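Local coordinates for protein phospholipase C-beta (PLC-beta) (Sepia officinalis, PDB 3QR0) that is a phospholipase C-beta, a multidomain protein with PH, EF-hand, TIM-barrel and C2 modules that binds a calcium ion in its barrel region, at residues P16-E20 with Q21-G25; L122-N126 with S127-K131; N170-V174 with K175-K179. All coordinates share one frame; numbering follows the deposited sequence.

Overall arrangement
Contacts 1, 2 and 3 follow one another along the chain, and each covers the start of a helix. Contacts 1 and 2 belong to the PH domain, with centres about 15 Å apart. Strand 26-31, which follows the short helix of contact 1, pairs antiparallel with strand 118-124 of contact 2, and helix 127-141, begun in contact 2, packs against the side chains of Pro19 and Leu22. Contact 3 opens helix 174-181 in the EF-hand region, its centre about 24 Å from contact 1 and 33 Å from contact 2. A salt bridge from Lys175 to Glu60 ties it back to the PH domain. The calcium-binding residues, Asn339, Glu368, Asp370 and Glu417, belong to none of them.

Contact 1 of 3, residues P16-E20 with Q21-G25; sequences PKVPE and QLIKG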
loop_
_atom_site.group_PDB
_atom_site.type_symbol
_atom_site.label_atom_id
_atom_site.label_comp_id
_atom_site.label_asym_id
_atom_site.label_seq_id
_atom_site.Cartn_x
_atom_site.Cartn_y
_atom_site.Cartn_z
ATOM N N PRO A 16 14.695 9.649 5.523
ATOM C CA PRO A 16 14.426 11.089 5.566
ATOM C C PRO A 16 15.633 11.900 6.040
ATOM O O PRO A 16 16.324 11.493 6.975
ATOM C CB PRO A 16 13.285 11.202 6.575
ATOM C CG PRO A 16 12.598 9.914 6.499
ATOM C CD PRO A 16 13.662 8.893 6.253
ATOM N N LYS A 17 15.877 13.018 5.368
ATOM C CA LYS A 17 16.943 13.942 5.727
ATOM C C LYS A 17 16.295 15.299 5.958
ATOM O O LYS A 17 15.864 15.945 5.009
ATOM C CB LYS A 17 17.978 14.015 4.602
ATOM C CG LYS A 17 19.161 14.907 4.913
ATOM C CD LYS A 17 20.331 14.624 3.991
ATOM C CE LYS A 17 21.512 15.512 4.329
ATOM N NZ LYS A 17 22.772 15.029 3.700
ATOM N N VAL A 18 16.195 15.707 7.221
ATOM C CA VAL A 18 15.406 16.883 7.585
ATOM C C VAL A 18 16.312 18.099 7.711
ATOM O O VAL A 18 17.199 18.108 8.553
ATOM C CB VAL A 18 14.649 16.672 8.913
ATOM C CG1 VAL A 18 13.760 17.874 9.229
ATOM C CG2 VAL A 18 13.813 15.406 8.852
ATOM N N PRO A 19 16.095 19.131 6.871
ATOM C CA PRO A 19 16.929 20.332 6.961
ATOM C C PRO A 19 16.873 20.977 8.339
ATOM O O PRO A 19 15.828 20.942 8.991
ATOM C CB PRO A 19 16.303 21.277 5.926
ATOM C CG PRO A 19 15.564 20.402 4.998
ATOM C CD PRO A 19 15.089 19.244 5.801
ATOM N N GLU A 20 17.986 21.571 8.768
ATOM C CA GLU A 20 18.027 22.288 10.044
ATOM C C GLU A 20 16.902 23.328 10.164
ATOM O O GLU A 20 16.384 23.555 11.256
ATOM C CB GLU A 20 19.394 22.956 10.255
ATOM C CG GLU A 20 20.438 22.041 10.883
ATOM C CD GLU A 20 20.185 21.796 12.364
ATOM O OE1 GLU A 20 20.217 22.776 13.147
ATOM O OE2 GLU A 20 19.958 20.628 12.746
ATOM N N GLN A 21 16.529 23.940 9.040
ATOM C CA GLN A 21 15.435 24.914 8.991
ATOM C C GLN A 21 14.120 24.342 9.527
ATOM O O GLN A 21 13.417 25.019 10.272
ATOM C CB GLN A 21 15.227 25.411 7.558
ATOM C CG GLN A 21 14.157 26.497 7.407
ATOM C CD GLN A 21 13.889 26.863 5.955
ATOM O OE1 GLN A 21 14.738 26.667 5.087
ATOM N NE2 GLN A 21 12.698 27.398 5.685
ATOM N N LEU A 22 13.793 23.106 9.144
ATOM C CA LEU A 22 12.550 22.467 9.591
ATOM C C LEU A 22 12.652 21.939 11.019
ATOM O O LEU A 22 11.641 21.856 11.719
ATOM C CB LEU A 22 12.122 21.324 8.659
ATOM C CG LEU A 22 11.944 21.588 7.154
ATOM C CD1 LEU A 22 10.740 20.817 6.630
ATOM C CD2 LEU A 22 11.824 23.072 6.814
ATOM N N ILE A 23 13.862 21.576 11.438
ATOM C CA ILE A 23 14.118 21.132 12.809
ATOM C C ILE A 23 13.956 22.294 13.790
ATOM O O ILE A 23 13.331 22.148 14.843
ATOM C CB ILE A 23 15.533 20.511 12.936
ATOM C CG1 ILE A 23 15.590 19.186 12.171
ATOM C CG2 ILE A 23 15.910 20.284 14.400
ATOM C CD1 ILE A 23 16.954 18.543 12.158
ATOM N N LYS A 24 14.528 23.443 13.434
ATOM C CA LYS A 24 14.336 24.679 14.180
ATOM C C LYS A 24 12.871 25.117 14.097
ATOM O O LYS A 24 12.249 25.442 15.107
ATOM C CB LYS A 24 15.246 25.775 13.618
ATOM C CG LYS A 24 14.907 27.184 14.068
ATOM C CD LYS A 24 15.805 28.210 13.395
ATOM C CE LYS A 24 15.343 28.560 11.986
ATOM N NZ LYS A 24 14.070 29.321 11.977
ATOM N N GLY A 25 12.341 25.137 12.878
ATOM C CA GLY A 25 10.930 25.407 12.653
ATOM C C GLY A 25 10.682 26.755 12.023
ATOM O O GLY A 25 11.552 27.623 12.027
#
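Val18 lays its CG1 methyl over the start of the helix, 3.7 Å from CG1 of Ile23, while the same methyl also meets CB of Leu22. The torsion explains the reach: CG1 stands opposite the backbone N (chi1 -176°), and the branch therefore leads forward to the first helical turn. Val18 directly precedes the N-cap, Pro19, and Ile23 is the fourth residue after that cap, so the pair meets the definition of a hydrophobic staple. Farther out, CD1 of Ile23 rests 3.6 Å from the carbonyl O of Val18 and is approached by OE2 of Glu20, whose chain bends at chi2. Pro19 and Leu22 run side by side, pointing the same way, with Pro19 CD 4.1 Å from Leu22 CG.

The backbone closes the turn. Pro19 O accepts from Ile23 N at 3.2 Å and takes a second, weak bond from Leu22 N. Glu20 O receives Lys24 N at 2.9 Å in a nearly straight bond. At the other end Lys24 curls through chi3 and chi4 so that its NZ donates to Gly25 O, at 3.0 Å, where the chain leaves the helix with positive phi. The amide of Gln21 is turned to Asp26. Helix 127-141 packs on Pro19 and Leu22 through Glu136, Tyr140 and Trp133, placing this short helix against the long helix of the PH domain. The proline ring offers no acceptor for a side-chain cap, so across the contact the helix start is held by backbone bonds to Pro19 O and Glu20 O and by the apolar overlap of Val18, Leu22 and Ile23.

Contact 2 of 3, residues L122-N126 with S127-K131; sequences LVAEN and SSVAK
Asn126 and Val129 cross at about a right angle, the flat amide meeting the CG2 branch of the valine: OD1 is 3.4 Å and ND2 3.9 Å from that methyl. The asparagine CG sits between its own backbone N and carbonyl carbon (chi1 61°), which folds OD1 over the first helical turn. There OD1 accepts from Val129 N at 2.9 Å, with an N-H...O angle of 167°; this is the classical N-cap bond, from the third residue after the cap.

The two methyls of Val129 serve different neighbours. While CG2 faces the amide, CG1 meets CB of Ala124, at 3.9 Å, and the same alanine methyl lies 4.0 Å from CB of Ala130. Ala124, on the way from the PH-domain sheet to its C-terminal helix, is thereby packed on the first turn of helix 127-141. Phe28 of strand 26-31 touches Ala124 as well, and Val106 of strand 105-110 touches Ala130.

Ala130 N adds a weak bond to Asn126 O, at 3.4 Å. One residue thus supplies acceptors to two N-H groups of the opening turn, from its side chain and its backbone, and the partial negative charge of OD1 would probably suit the positive end of the helix.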
loop_
_atom_site.group_PDB
_atom_site.type_symbol
_atom_site.label_atom_id
_atom_site.label_comp_id
_atom_site.label_asym_id
_atom_site.label_seq_id
_atom_site.Cartn_x
_atom_site.Cartn_y
_atom_site.Cartn_z
ATOM N N LEU A 122 -2.583 26.268 6.921
ATOM C CA LEU A 122 -1.503 27.129 7.396
ATOM C C LEU A 122 -1.222 28.250 6.410
ATOM O O LEU A 122 -1.417 28.071 5.210
ATOM C CB LEU A 122 -0.227 26.310 7.560
ATOM C CG LEU A 122 -0.314 25.101 8.484
ATOM C CD1 LEU A 122 0.931 24.232 8.343
ATOM C CD2 LEU A 122 -0.507 25.563 9.918
ATOM N N VAL A 123 -0.764 29.395 6.927
ATOM C CA VAL A 123 -0.240 30.483 6.100
ATOM C C VAL A 123 1.218 30.714 6.495
ATOM O O VAL A 123 1.504 31.013 7.657
ATOM C CB VAL A 123 -1.038 31.789 6.291
ATOM C CG1 VAL A 123 -0.538 32.877 5.329
ATOM C CG2 VAL A 123 -2.537 31.542 6.104
ATOM N N ALA A 124 2.134 30.544 5.541
ATOM C CA ALA A 124 3.558 30.812 5.764
ATOM C C ALA A 124 3.827 32.313 5.646
ATOM O O ALA A 124 2.958 33.061 5.214
ATOM C CB ALA A 124 4.412 30.046 4.757
ATOM N N GLU A 125 5.030 32.740 6.028
ATOM C CA GLU A 125 5.430 34.148 5.912
ATOM C C GLU A 125 5.715 34.548 4.465
ATOM O O GLU A 125 5.669 35.729 4.128
ATOM C CB GLU A 125 6.682 34.433 6.741
ATOM C CG GLU A 125 6.470 34.460 8.243
ATOM C CD GLU A 125 7.784 34.426 8.996
ATOM O OE1 GLU A 125 8.560 33.465 8.782
ATOM O OE2 GLU A 125 8.045 35.352 9.790
ATOM N N ASN A 126 6.045 33.568 3.629
ATOM C CA ASN A 126 6.323 33.816 2.213
ATOM C C ASN A 126 6.152 32.545 1.384
ATOM O O ASN A 126 5.876 31.474 1.927
ATOM C CB ASN A 126 7.725 34.424 2.029
ATOM C CG ASN A 126 8.837 33.515 2.521
ATOM O OD1 ASN A 126 8.958 32.366 2.094
ATOM N ND2 ASN A 126 9.661 34.031 3.423
ATOM N N SER A 127 6.317 32.674 0.070
ATOM C CA SER A 127 6.069 31.571 -0.852
ATOM C C SER A 127 7.166 30.508 -0.808
ATOM O O SER A 127 6.881 29.330 -0.989
ATOM C CB SER A 127 5.881 32.095 -2.282
ATOM O OG SER A 127 7.090 32.612 -2.808
ATOM N N SER A 128 8.406 30.919 -0.554
ATOM C CA SER A 128 9.529 29.978 -0.486
ATOM C C SER A 128 9.410 29.002 0.687
ATOM O O SER A 128 9.690 27.815 0.537
ATOM C CB SER A 128 10.855 30.731 -0.398
ATOM O OG SER A 128 11.058 31.500 -1.568
ATOM N N VAL A 129 9.006 29.510 1.846
ATOM C CA VAL A 129 8.794 28.678 3.025
ATOM C C VAL A 129 7.663 27.672 2.785
ATOM O O VAL A 129 7.802 26.496 3.108
ATOM C CB VAL A 129 8.480 29.535 4.280
ATOM C CG1 VAL A 129 8.024 28.657 5.436
ATOM C CG2 VAL A 129 9.702 30.371 4.681
ATOM N N ALA A 130 6.555 28.133 2.209
ATOM C CA ALA A 130 5.425 27.253 1.900
ATOM C C ALA A 130 5.841 26.126 0.953
ATOM O O ALA A 130 5.466 24.969 1.153
ATOM C CB ALA A 130 4.264 28.050 1.299
ATOM N N LYS A 131 6.611 26.474 -0.073
ATOM C CA LYS A 131 7.081 25.497 -1.052
ATOM C C LYS A 131 8.042 24.496 -0.415
ATOM O O LYS A 131 7.869 23.287 -0.567
ATOM C CB LYS A 131 7.752 26.201 -2.240
ATOM C CG LYS A 131 8.171 25.262 -3.366
ATOM C CD LYS A 131 8.649 26.041 -4.585
ATOM C CE LYS A 131 9.178 25.111 -5.668
ATOM N NZ LYS A 131 9.722 25.876 -6.826
#

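Contact 3 of 3, residues N170-V174 with K175-K179; sequences NKIPV and KAIQK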
loop_
_atom_site.group_PDB
_atom_site.type_symbol
_atom_site.label_atom_id
_atom_site.label_comp_id
_atom_site.label_asym_id
_atom_site.label_seq_id
_atom_site.Cartn_x
_atom_site.Cartn_y
_atom_site.Cartn_z
ATOM N N ASN A 170 13.959 20.359 28.768
ATOM C CA ASN A 170 14.970 19.300 28.772
ATOM C C ASN A 170 14.642 18.127 29.706
ATOM O O ASN A 170 15.539 17.500 30.270
ATOM C CB ASN A 170 16.353 19.887 29.093
ATOM C CG ASN A 170 16.824 20.883 28.043
ATOM O OD1 ASN A 170 16.606 20.692 26.844
ATOM N ND2 ASN A 170 17.483 21.947 28.489
ATOM N N LYS A 171 13.353 17.830 29.851
ATOM C CA LYS A 171 12.905 16.723 30.692
ATOM C C LYS A 171 11.748 15.987 30.028
ATOM O O LYS A 171 10.891 16.605 29.393
ATOM C CB LYS A 171 12.473 17.224 32.071
ATOM C CG LYS A 171 13.610 17.768 32.923
ATOM C CD LYS A 171 13.109 18.332 34.243
ATOM C CE LYS A 171 14.268 18.655 35.175
ATOM N NZ LYS A 171 13.809 19.204 36.483
ATOM N N ILE A 172 11.734 14.666 30.187
ATOM C CA ILE A 172 10.687 13.820 29.631
ATOM C C ILE A 172 9.723 13.434 30.752
ATOM O O ILE A 172 10.096 12.683 31.650
ATOM C CB ILE A 172 11.269 12.533 28.998
ATOM C CG1 ILE A 172 12.185 12.868 27.814
ATOM C CG2 ILE A 172 10.143 11.617 28.527
ATOM C CD1 ILE A 172 13.548 13.423 28.199
ATOM N N PRO A 173 8.484 13.952 30.713
ATOM C CA PRO A 173 7.548 13.596 31.782
ATOM C C PRO A 173 7.119 12.127 31.714
ATOM O O PRO A 173 6.891 11.600 30.621
ATOM C CB PRO A 173 6.359 14.543 31.563
ATOM C CG PRO A 173 6.482 15.051 30.183
ATOM C CD PRO A 173 7.898 14.876 29.727
ATOM N N VAL A 174 7.038 11.474 32.873
ATOM C CA VAL A 174 6.589 10.080 32.951
ATOM C C VAL A 174 5.169 9.963 32.407
ATOM O O VAL A 174 4.828 8.992 31.737
ATOM C CB VAL A 174 6.627 9.541 34.402
ATOM C CG1 VAL A 174 5.966 8.163 34.483
ATOM C CG2 VAL A 174 8.059 9.487 34.919
ATOM N N LYS A 175 4.351 10.969 32.711
ATOM C CA LYS A 175 3.006 11.110 32.156
ATOM C C LYS A 175 2.983 10.937 30.627
ATOM O O LYS A 175 2.075 10.306 30.081
ATOM C CB LYS A 175 2.452 12.488 32.544
ATOM C CG LYS A 175 1.036 12.783 32.096
ATOM C CD LYS A 175 0.519 14.044 32.778
ATOM C CE LYS A 175 -0.856 14.433 32.282
ATOM N NZ LYS A 175 -1.438 15.537 33.103
ATOM N N ALA A 176 3.983 11.499 29.950
ATOM C CA ALA A 176 4.071 11.432 28.490
ATOM C C ALA A 176 4.438 10.026 28.010
ATOM O O ALA A 176 3.954 9.576 26.974
ATOM C CB ALA A 176 5.079 12.448 27.972
ATOM N N ILE A 177 5.290 9.340 28.771
ATOM C CA ILE A 177 5.703 7.977 28.439
ATOM C C ILE A 177 4.508 7.031 28.520
ATOM O O ILE A 177 4.284 6.229 27.616
ATOM C CB ILE A 177 6.820 7.455 29.378
ATOM C CG1 ILE A 177 8.036 8.388 29.351
ATOM C CG2 ILE A 177 7.232 6.047 28.969
ATOM C CD1 ILE A 177 9.122 8.007 30.324
ATOM N N GLN A 178 3.733 7.143 29.596
ATOM C CA GLN A 178 2.555 6.293 29.784
ATOM C C GLN A 178 1.465 6.539 28.736
ATOM O O GLN A 178 0.912 5.583 28.188
ATOM C CB GLN A 178 1.986 6.453 31.198
ATOM C CG GLN A 178 2.775 5.684 32.248
ATOM C CD GLN A 178 2.357 6.011 33.669
ATOM O OE1 GLN A 178 1.765 7.059 33.935
ATOM N NE2 GLN A 178 2.673 5.110 34.596
ATOM N N LYS A 179 1.164 7.806 28.450
ATOM C CA LYS A 179 0.106 8.137 27.484
ATOM C C LYS A 179 0.430 7.649 26.070
ATOM O O LYS A 179 -0.472 7.280 25.326
ATOM C CB LYS A 179 -0.199 9.643 27.464
ATOM C CG LYS A 179 0.797 10.499 26.702
ATOM C CD LYS A 179 0.320 11.929 26.543
ATOM C CE LYS A 179 1.269 12.707 25.643
ATOM N NZ LYS A 179 1.019 14.170 25.683
#
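Ile172 and Ile177 form a hydrophobic staple across Pro173, the N-cap of helix 174-181. The unit is the strand-to-helix turn of an EF-hand-like pair: strand 171-173 joins antiparallel to strand 207-209, as the two loops of paired EF-hands do, and then runs into the helix. The axes of strand 171-173 and helix segment 175-179 approach to 6.9 Å at 51°, so the chain changes direction without doubling back.

Apolar contacts come first. CG2 of Ile172 touches CG1 of Ile177 at 3.9 Å, and the two side chains cross at about a right angle. In Ile172 the short CG2 branch, anti to the backbone N, faces the helix, while CG1 (chi1 -63°) lies beside the backbone N and leads away from it. On Pro173, CG of the ring meets CB of Ala176 at 3.7 Å. Val174 and Ile177 both pack on Leu195 of helix 185-198, and Ile177 also reaches Ile208 of the partner strand, which buries the staple within the lobe.

Salt bridges leave the turn: NZ of Lys175, at the end of an extended chain, pairs with Glu60, and Lys179 reaches Glu166 and Asp61.

Backbone bonds make up the third group. Val174 O accepts from Gln178 N at 3.0 Å, the i to i+4 bond of a regular helix. The carbonyl of Pro173 is shared: Ile177 N makes a weak bond to Pro173 O at 3.3 Å, and Ala176 N a shorter one at 3.0 Å. That shorter bond misses the lone-pair direction, for Ala176 N stands above the carbonyl plane of Pro173, 65° out of it.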